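Long-range contacts in LRR receptor-like serine/threonine-protein kinase RGI3 (Arabidopsis thaliana, PDB 5HZ0), which acts as a cell-surface receptor for RGF peptide hormones, which maintain the root stem cell niche, and pairs with SERK co-receptors once the peptide is bound: residues Ile429-Leu434 / Asp452-Ser457; Asp356-Ser361 / Leu380-Asp385; Met115-Lys120 / Val137-Gly142. The protein carries 5 engineered substitutions. All blocks are in the same frame, centred on the assembly; numbering follows the deposited sequence.

Contact 1: residues Ile429-Leu434 / Asp452-Ser457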
loop_
_atom_site.group_PDB
_atom_site.type_symbol
_atom_site.label_atom_id
_atom_site.label_comp_id
_atom_site.label_asym_id
_atom_site.label_seq_id
_atom_site.Cartn_x
_atom_site.Cartn_y
_atom_site.Cartn_z
ATOM N N ILE A 429 11.193 -7.196 17.992
ATOM C CA ILE A 429 11.324 -6.699 19.380
ATOM C C ILE A 429 12.575 -5.820 19.670
ATOM O O ILE A 429 12.940 -5.556 20.830
ATOM C CB ILE A 429 11.005 -7.796 20.447
ATOM C CG1 ILE A 429 9.786 -8.625 20.007
ATOM C CG2 ILE A 429 10.802 -7.166 21.850
ATOM C CD1 ILE A 429 9.777 -10.034 20.644
ATOM N N SER A 430 13.272 -5.416 18.613
ATOM C CA SER A 430 14.539 -4.721 18.791
ATOM C C SER A 430 14.371 -3.420 19.577
ATOM O O SER A 430 13.261 -2.898 19.700
ATOM C CB SER A 430 15.192 -4.434 17.441
ATOM O OG SER A 430 14.309 -3.735 16.599
ATOM N N GLU A 431 15.470 -2.948 20.162
ATOM C CA GLU A 431 15.497 -1.680 20.896
ATOM C C GLU A 431 14.532 -1.648 22.068
ATOM O O GLU A 431 13.592 -0.854 22.109
ATOM C CB GLU A 431 15.255 -0.495 19.962
ATOM C CG GLU A 431 16.354 -0.279 18.936
ATOM C CD GLU A 431 16.192 1.037 18.208
ATOM O OE1 GLU A 431 17.109 1.884 18.265
ATOM O OE2 GLU A 431 15.137 1.229 17.575
ATOM N N ASN A 432 14.806 -2.518 23.028
ATOM C CA ASN A 432 14.090 -2.551 24.280
ATOM C C ASN A 432 15.110 -2.935 25.351
ATOM O O ASN A 432 16.300 -2.847 25.110
ATOM C CB ASN A 432 12.906 -3.542 24.219
ATOM C CG ASN A 432 11.699 -2.985 23.447
ATOM O OD1 ASN A 432 10.903 -2.219 23.985
ATOM N ND2 ASN A 432 11.566 -3.376 22.186
ATOM N N ARG A 433 14.634 -3.254 26.549
ATOM C CA ARG A 433 15.438 -3.719 27.686
ATOM C C ARG A 433 15.380 -5.216 28.000
ATOM O O ARG A 433 15.544 -5.598 29.170
ATOM C CB ARG A 433 15.126 -2.918 28.935
ATOM C CG ARG A 433 14.929 -1.473 28.640
ATOM C CD ARG A 433 16.231 -0.750 28.421
ATOM N NE ARG A 433 16.107 0.575 29.019
ATOM C CZ ARG A 433 15.685 1.652 28.365
ATOM N NH1 ARG A 433 15.376 1.561 27.074
ATOM N NH2 ARG A 433 15.584 2.816 28.998
ATOM N N LEU A 434 14.935 -6.030 27.051
ATOM C CA LEU A 434 14.765 -7.468 27.296
ATOM C C LEU A 434 15.993 -8.143 27.883
ATOM O O LEU A 434 17.121 -7.823 27.524
ATOM C CB LEU A 434 14.449 -8.189 25.998
ATOM C CG LEU A 434 13.264 -7.664 25.208
ATOM C CD1 LEU A 434 13.050 -8.567 24.021
ATOM C CD2 LEU A 434 12.042 -7.610 26.110
ATOM N N ASP A 452 13.872 -10.205 14.621
ATOM C CA ASP A 452 14.756 -9.098 14.940
ATOM C C ASP A 452 14.724 -8.829 16.447
ATOM O O ASP A 452 13.767 -8.250 16.965
ATOM C CB ASP A 452 14.249 -7.858 14.204
ATOM C CG ASP A 452 15.298 -6.755 14.075
ATOM O OD1 ASP A 452 16.320 -6.756 14.811
ATOM O OD2 ASP A 452 15.064 -5.872 13.222
ATOM N N LEU A 453 15.777 -9.246 17.142
ATOM C CA LEU A 453 15.982 -8.963 18.575
ATOM C C LEU A 453 17.036 -7.869 18.935
ATOM O O LEU A 453 17.408 -7.726 20.102
ATOM C CB LEU A 453 16.228 -10.258 19.358
ATOM C CG LEU A 453 15.161 -11.355 19.186
ATOM C CD1 LEU A 453 15.396 -12.545 20.131
ATOM C CD2 LEU A 453 13.762 -10.787 19.359
ATOM N N HIS A 454 17.573 -7.162 17.943
ATOM C CA HIS A 454 18.754 -6.318 18.176
ATOM C C HIS A 454 18.601 -5.185 19.210
ATOM O O HIS A 454 17.511 -4.674 19.421
ATOM C CB HIS A 454 19.369 -5.798 16.852
ATOM C CG HIS A 454 18.683 -4.599 16.271
ATOM N ND1 HIS A 454 17.835 -4.680 15.184
ATOM C CD2 HIS A 454 18.752 -3.288 16.593
ATOM C CE1 HIS A 454 17.400 -3.474 14.874
ATOM N NE2 HIS A 454 17.940 -2.608 15.716
ATOM N N THR A 455 19.701 -4.820 19.866
ATOM C CA THR A 455 19.681 -3.759 20.875
ATOM C C THR A 455 18.758 -4.076 22.059
ATOM O O THR A 455 17.721 -3.449 22.286
ATOM C CB THR A 455 19.387 -2.371 20.243
ATOM O OG1 THR A 455 20.361 -2.119 19.223
ATOM C CG2 THR A 455 19.458 -1.248 21.283
ATOM N N ASN A 456 19.167 -5.088 22.806
ATOM C CA ASN A 456 18.562 -5.424 24.069
ATOM C C ASN A 456 19.680 -5.909 24.960
ATOM O O ASN A 456 20.853 -5.775 24.628
ATOM C CB ASN A 456 17.514 -6.519 23.890
ATOM C CG ASN A 456 16.240 -6.001 23.262
ATOM O OD1 ASN A 456 15.456 -5.323 23.917
ATOM N ND2 ASN A 456 16.032 -6.302 21.981
ATOM N N SER A 457 19.308 -6.426 26.115
ATOM C CA SER A 457 20.223 -7.046 27.051
ATOM C C SER A 457 20.230 -8.567 26.992
ATOM O O SER A 457 20.485 -9.231 28.004
ATOM C CB SER A 457 20.058 -6.472 28.441
ATOM O OG SER A 457 20.434 -5.105 28.384
#

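Contact 2: residues Asp356-Ser361 / Leu380-Asp385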
loop_
_atom_site.group_PDB
_atom_site.type_symbol
_atom_site.label_atom_id
_atom_site.label_comp_id
_atom_site.label_asym_id
_atom_site.label_seq_id
_atom_site.Cartn_x
_atom_site.Cartn_y
_atom_site.Cartn_z
ATOM N N ASP A 356 -2.521 -0.788 14.507
ATOM C CA ASP A 356 -1.240 -0.084 14.424
ATOM C C ASP A 356 -1.307 1.238 15.187
ATOM O O ASP A 356 -1.931 2.211 14.742
ATOM C CB ASP A 356 -0.835 0.161 12.961
ATOM C CG ASP A 356 0.632 0.633 12.803
ATOM O OD1 ASP A 356 1.250 1.093 13.796
ATOM O OD2 ASP A 356 1.165 0.535 11.668
ATOM N N LEU A 357 -0.662 1.233 16.351
ATOM C CA LEU A 357 -0.467 2.406 17.215
ATOM C C LEU A 357 0.954 3.033 17.219
ATOM O O LEU A 357 1.275 3.845 18.096
ATOM C CB LEU A 357 -0.991 2.121 18.624
ATOM C CG LEU A 357 -2.455 1.667 18.625
ATOM C CD1 LEU A 357 -2.938 1.311 20.020
ATOM C CD2 LEU A 357 -3.357 2.725 17.991
ATOM N N SER A 358 1.817 2.608 16.301
ATOM C CA SER A 358 3.241 3.020 16.316
ATOM C C SER A 358 3.433 4.524 16.237
ATOM O O SER A 358 2.546 5.260 15.813
ATOM C CB SER A 358 4.026 2.418 15.139
ATOM O OG SER A 358 3.922 1.003 15.053
ATOM N N TYR A 359 4.599 4.975 16.681
ATOM C CA TYR A 359 4.978 6.384 16.597
ATOM C C TYR A 359 4.003 7.283 17.342
ATOM O O TYR A 359 3.377 8.186 16.774
ATOM C CB TYR A 359 5.129 6.844 15.136
ATOM C CG TYR A 359 6.234 6.146 14.383
ATOM C CD1 TYR A 359 7.572 6.470 14.604
ATOM C CD2 TYR A 359 5.942 5.181 13.435
ATOM C CE1 TYR A 359 8.591 5.823 13.915
ATOM C CE2 TYR A 359 6.937 4.536 12.747
ATOM C CZ TYR A 359 8.255 4.861 12.984
ATOM O OH TYR A 359 9.225 4.203 12.278
ATOM N N ASN A 360 3.930 7.044 18.642
ATOM C CA ASN A 360 3.215 7.901 19.560
ATOM C C ASN A 360 3.994 7.978 20.860
ATOM O O ASN A 360 5.149 7.559 20.948
ATOM C CB ASN A 360 1.808 7.364 19.843
ATOM C CG ASN A 360 0.846 7.609 18.700
ATOM O OD1 ASN A 360 0.368 8.723 18.529
ATOM N ND2 ASN A 360 0.543 6.566 17.926
ATOM N N SER A 361 3.358 8.568 21.856
ATOM C CA SER A 361 3.860 8.617 23.214
ATOM C C SER A 361 3.267 7.619 24.210
ATOM O O SER A 361 3.359 7.834 25.415
ATOM C CB SER A 361 3.836 10.028 23.737
ATOM O OG SER A 361 4.932 10.692 23.166
ATOM N N LEU A 380 1.070 -3.667 15.876
ATOM C CA LEU A 380 2.211 -2.776 15.683
ATOM C C LEU A 380 2.142 -1.634 16.672
ATOM O O LEU A 380 1.314 -0.723 16.553
ATOM C CB LEU A 380 2.179 -2.236 14.264
ATOM C CG LEU A 380 1.935 -3.340 13.231
ATOM C CD1 LEU A 380 1.520 -2.768 11.887
ATOM C CD2 LEU A 380 3.166 -4.233 13.091
ATOM N N LEU A 381 2.995 -1.764 17.685
ATOM C CA LEU A 381 3.177 -0.825 18.790
ATOM C C LEU A 381 4.535 -0.085 18.786
ATOM O O LEU A 381 4.940 0.495 19.804
ATOM C CB LEU A 381 2.903 -1.518 20.129
ATOM C CG LEU A 381 1.545 -2.202 20.320
ATOM C CD1 LEU A 381 1.444 -2.697 21.744
ATOM C CD2 LEU A 381 0.373 -1.287 19.994
ATOM N N LEU A 382 5.283 -0.227 17.697
ATOM C CA LEU A 382 6.656 0.249 17.639
ATOM C C LEU A 382 6.812 1.751 17.875
ATOM O O LEU A 382 5.891 2.528 17.639
ATOM C CB LEU A 382 7.371 -0.216 16.357
ATOM C CG LEU A 382 6.996 0.290 14.961
ATOM C CD1 LEU A 382 7.724 1.584 14.590
ATOM C CD2 LEU A 382 7.285 -0.780 13.940
ATOM N N SER A 383 7.971 2.145 18.392
ATOM C CA SER A 383 8.229 3.553 18.715
ATOM C C SER A 383 7.185 4.224 19.626
ATOM O O SER A 383 6.372 5.027 19.188
ATOM C CB SER A 383 8.462 4.398 17.464
ATOM O OG SER A 383 8.560 5.761 17.837
ATOM N N ASN A 384 7.221 3.870 20.895
ATOM C CA ASN A 384 6.404 4.518 21.899
ATOM C C ASN A 384 7.238 4.549 23.164
ATOM O O ASN A 384 8.447 4.341 23.107
ATOM C CB ASN A 384 5.094 3.750 22.131
ATOM C CG ASN A 384 4.037 4.064 21.089
ATOM O OD1 ASN A 384 3.421 5.111 21.141
ATOM N ND2 ASN A 384 3.826 3.152 20.143
ATOM N N ASP A 385 6.606 4.882 24.282
ATOM C CA ASP A 385 7.228 4.792 25.605
ATOM C C ASP A 385 6.868 3.547 26.412
ATOM O O ASP A 385 6.925 3.580 27.633
ATOM C CB ASP A 385 7.099 6.070 26.435
ATOM C CG ASP A 385 8.179 6.165 27.512
ATOM O OD1 ASP A 385 9.296 5.657 27.264
ATOM O OD2 ASP A 385 7.916 6.719 28.602
#

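Contact 3: residues Met115-Lys120 / Val137-Gly142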
loop_
_atom_site.group_PDB
_atom_site.type_symbol
_atom_site.label_atom_id
_atom_site.label_comp_id
_atom_site.label_asym_id
_atom_site.label_seq_id
_atom_site.Cartn_x
_atom_site.Cartn_y
_atom_site.Cartn_z
ATOM N N MET A 115 -23.055 6.039 -23.009
ATOM C CA MET A 115 -21.854 5.390 -22.485
ATOM C C MET A 115 -20.685 5.517 -23.461
ATOM O O MET A 115 -20.636 4.814 -24.467
ATOM C CB MET A 115 -22.134 3.903 -22.250
ATOM C CG MET A 115 -23.465 3.603 -21.558
ATOM S SD MET A 115 -23.388 3.944 -19.795
ATOM C CE MET A 115 -25.045 3.505 -19.274
ATOM N N LEU A 116 -19.753 6.415 -23.156
ATOM C CA LEU A 116 -18.502 6.561 -23.921
ATOM C C LEU A 116 -17.246 6.012 -23.239
ATOM O O LEU A 116 -16.157 6.092 -23.793
ATOM C CB LEU A 116 -18.290 8.018 -24.341
ATOM C CG LEU A 116 -19.548 8.613 -24.983
ATOM C CD1 LEU A 116 -19.381 10.109 -25.266
ATOM C CD2 LEU A 116 -19.949 7.841 -26.244
ATOM N N PHE A 117 -17.402 5.452 -22.043
ATOM C CA PHE A 117 -16.250 5.164 -21.189
ATOM C C PHE A 117 -15.290 4.113 -21.757
ATOM O O PHE A 117 -15.648 3.359 -22.657
ATOM C CB PHE A 117 -16.694 4.802 -19.763
ATOM C CG PHE A 117 -17.426 3.481 -19.655
ATOM C CD1 PHE A 117 -16.731 2.296 -19.469
ATOM C CD2 PHE A 117 -18.810 3.434 -19.710
ATOM C CE1 PHE A 117 -17.401 1.087 -19.358
ATOM C CE2 PHE A 117 -19.483 2.225 -19.599
ATOM C CZ PHE A 117 -18.776 1.055 -19.420
ATOM N N ASP A 118 -14.063 4.092 -21.238
ATOM C CA ASP A 118 -13.024 3.161 -21.705
ATOM C C ASP A 118 -12.746 3.253 -23.216
ATOM O O ASP A 118 -12.848 2.263 -23.956
ATOM C CB ASP A 118 -13.323 1.715 -21.288
ATOM C CG ASP A 118 -13.085 1.470 -19.805
ATOM O OD1 ASP A 118 -12.210 2.132 -19.218
ATOM O OD2 ASP A 118 -13.769 0.606 -19.223
ATOM N N ASN A 119 -12.414 4.454 -23.671
ATOM C CA ASN A 119 -12.055 4.652 -25.064
ATOM C C ASN A 119 -10.754 5.425 -25.186
ATOM O O ASN A 119 -10.025 5.601 -24.214
ATOM C CB ASN A 119 -13.173 5.357 -25.825
ATOM C CG ASN A 119 -14.234 4.409 -26.299
ATOM O OD1 ASN A 119 -13.927 3.338 -26.805
ATOM N ND2 ASN A 119 -15.499 4.786 -26.126
ATOM N N LYS A 120 -10.430 5.812 -26.410
ATOM C CA LYS A 120 -9.326 6.735 -26.679
ATOM C C LYS A 120 -9.724 8.198 -26.926
ATOM O O LYS A 120 -8.940 8.952 -27.494
ATOM C CB LYS A 120 -8.406 6.193 -27.762
ATOM C CG LYS A 120 -7.515 5.080 -27.257
ATOM C CD LYS A 120 -6.902 4.352 -28.429
ATOM C CE LYS A 120 -5.444 4.012 -28.188
ATOM N NZ LYS A 120 -4.850 3.454 -29.440
ATOM N N VAL A 137 -27.875 9.039 -17.424
ATOM C CA VAL A 137 -26.530 8.538 -17.224
ATOM C C VAL A 137 -25.589 9.012 -18.336
ATOM O O VAL A 137 -25.819 8.755 -19.516
ATOM C CB VAL A 137 -26.523 6.988 -17.202
ATOM C CG1 VAL A 137 -25.106 6.467 -17.179
ATOM C CG2 VAL A 137 -27.314 6.451 -16.003
ATOM N N LEU A 138 -24.538 9.731 -17.950
ATOM C CA LEU A 138 -23.441 10.024 -18.847
ATOM C C LEU A 138 -22.194 9.505 -18.171
ATOM O O LEU A 138 -21.826 9.975 -17.098
ATOM C CB LEU A 138 -23.328 11.531 -19.134
ATOM C CG LEU A 138 -21.949 12.172 -19.441
ATOM C CD1 LEU A 138 -21.232 11.571 -20.643
ATOM C CD2 LEU A 138 -22.103 13.653 -19.625
ATOM N N ARG A 139 -21.563 8.504 -18.774
ATOM C CA ARG A 139 -20.291 8.026 -18.265
ATOM C C ARG A 139 -19.283 8.000 -19.392
ATOM O O ARG A 139 -19.379 7.164 -20.302
ATOM C CB ARG A 139 -20.461 6.625 -17.705
ATOM C CG ARG A 139 -21.628 6.484 -16.739
ATOM C CD ARG A 139 -21.799 5.045 -16.319
ATOM N NE ARG A 139 -20.553 4.527 -15.780
ATOM C CZ ARG A 139 -20.254 3.238 -15.690
ATOM N NH1 ARG A 139 -19.079 2.871 -15.204
ATOM N NH2 ARG A 139 -21.116 2.321 -16.096
ATOM N N ALA A 140 -18.365 8.968 -19.326
ATOM C CA ALA A 140 -17.229 9.163 -20.254
ATOM C C ALA A 140 -15.821 8.857 -19.715
ATOM O O ALA A 140 -14.833 9.169 -20.374
ATOM C CB ALA A 140 -17.278 10.540 -20.874
ATOM N N GLY A 141 -15.726 8.339 -18.494
ATOM C CA GLY A 141 -14.444 8.087 -17.857
ATOM C C GLY A 141 -13.546 7.086 -18.560
ATOM O O GLY A 141 -13.948 6.417 -19.503
ATOM N N GLY A 142 -12.303 6.982 -18.113
ATOM C CA GLY A 142 -11.343 6.130 -18.799
ATOM C C GLY A 142 -11.089 6.537 -20.247
ATOM O O GLY A 142 -10.955 5.677 -21.130
#

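Contact 1: residues Ile429-Leu434 / Asp452-Ser457
Glu431 N donates to His454 O at 2.8 Å with an N-H...O angle of 158°, and two more backbone bonds join the same pair of chain turns: Ile429 N to Asp452 O at 3.0 Å and Asn432 N to Thr455 O at 3.1 Å. Asn456 adds a side-chain grip. Its ND2 binds Leu453 O at 2.7 Å, inside its own turn, and reaches Ile429 O across the contact in a weak bond of 3.4 Å. The carbonyl of Ile429 also takes Asn432 ND2, which approaches from above the carbonyl plane, so two amides of successive turns meet at one oxygen. Asparagines repeated in this way from turn to turn belong to the consensus of leucine-rich repeats, where a short amide can satisfy buried backbone carbonyls as the chain leaves each inner strand; here LRR 19 rests on LRR 20.

Nearer the strand ends, His454 ND1 donates to the syn lone pair of Asp452 OD1 at 2.6 Å, although that oxygen lies somewhat out of the ring plane. His454 CG stands between its backbone N and carbonyl carbon (chi1 81°), and the ring lies against Ser430. The CB of Ser430 sits over the centre of one face, 3.5 Å from the ring centroid and 10° off the normal, a CH-pi contact for which a small serine is well suited. Ser430 OG is hydrogen-bonded to Asp428 OD1. Alongside, the CG of Glu431 packs on the CB of Thr455, the two chains pointing the same way, while Thr455 OG1 is hydrogen-bonded to Asp478 OD2 in the next turn. On the buried side Ile429 CB meets Leu453 CD2 at 4.2 Å, and Leu434 lies side by side with Asn456.

Contact 2: residues Asp356-Ser361 / Leu380-Asp385
On the peptide-binding surface of the leucine-rich repeats, where LRR 16 meets LRR 17, Asp356 and Leu380 form a parallel beta bridge with both side chains on the same face. Leu357 N then donates to Leu380 O at 2.8 Å, and Tyr359 N to Leu382 O at 2.9 Å. In Asp356, CG lies anti to the backbone N (chi1 -168°), and OD1 accepts from both the N and OG of Ser358, each at 3.0 Å, the first of these bonds making an Asx turn. Its other oxygen, OD2, accepts a hydrogen bond from the backbone of the bound peptide and lies 3.3 Å from Leu380 CD1. An alanine in place of this aspartate would probably leave Ser358 N and OG without their acceptor and the peptide backbone without its mate. Further on, the ring of Tyr359 crosses Leu382 obliquely, CE2 lying 3.6 Å from CD1, while Ser383, small enough to sit close to the ring, brings OG to 3.5 Å from Tyr359 CD1. Behind them Asn360 ND2 binds Leu357 O at 2.8 Å, and Asn384 ND2 repeats this on Leu381 O, adding a weak bond to Leu357 O. An asparagine that binds the carbonyl three residues before it, turn after turn, is characteristic of the leucine-rich repeat solenoid.

Contact 3: residues Met115-Lys120 / Val137-Gly142
Arg139 reaches out beside Phe117 and Met115. Its CB lies 4.1 Å from Phe117 CD2. Further out, CD passes the sulfur of Met115, with 4.0 Å between Arg139 CD and Met115 SD, a contact that a flexible thioether accommodates easily. The chain bends at chi3 (54°), which places NE, and this NE donates to a modified side chain of the bound peptide. Beyond it the guanidinium lies flat against Phe117, centres 4.5 Å apart and planes 22° apart. The stack is offset: Phe117 CE2 sits over the guanidinium toward its rim, 3.9 Å from Arg139 NH2, in an off-centre cation-pi contact. A phenylalanine suits the place because its broad face can lie against a flat charged group while NE of that group bonds to the ligand.

Gly141 N is hydrogen-bonded to a modified side chain of the peptide, and Gly141 O accepts from Asp118 N at 2.9 Å. Gly142 has positive phi, which by itself favours glycine; nearby, Asp118 OD1 is hydrogen-bonded to the peptide backbone. Residues 139-142 make up the RxGG small-peptide recognition motif. Leu116 N bonds to Arg139 O at 3.0 Å, and Met115 CE touches Val137 CG1 at 3.6 Å. Strand 137-139 lies between parallel strands 113-115 and 162-164, with Val137 and Arg139 packing on Met162 and Leu138 on Leu114 and Leu163.

From the N terminus the chain reaches contact 3 first, then contact 2, then contact 1. Each closes a single turn of the solenoid, with 16, 18 and 17 intervening residues respectively, so the three follow in series and none nests in or crosses another. Contact 3 ties LRR 6 to LRR 7, contact 2 LRR 16 to LRR 17 and contact 1 LRR 19 to LRR 20. Contacts 2 and 3, whose centres are about 45 Å apart, both bear on the bound peptide and mark widely separated places along it. Contact 1 lies farther along the solenoid than contact 2, about 15 Å away between centres and with nearest atoms about 7 Å apart.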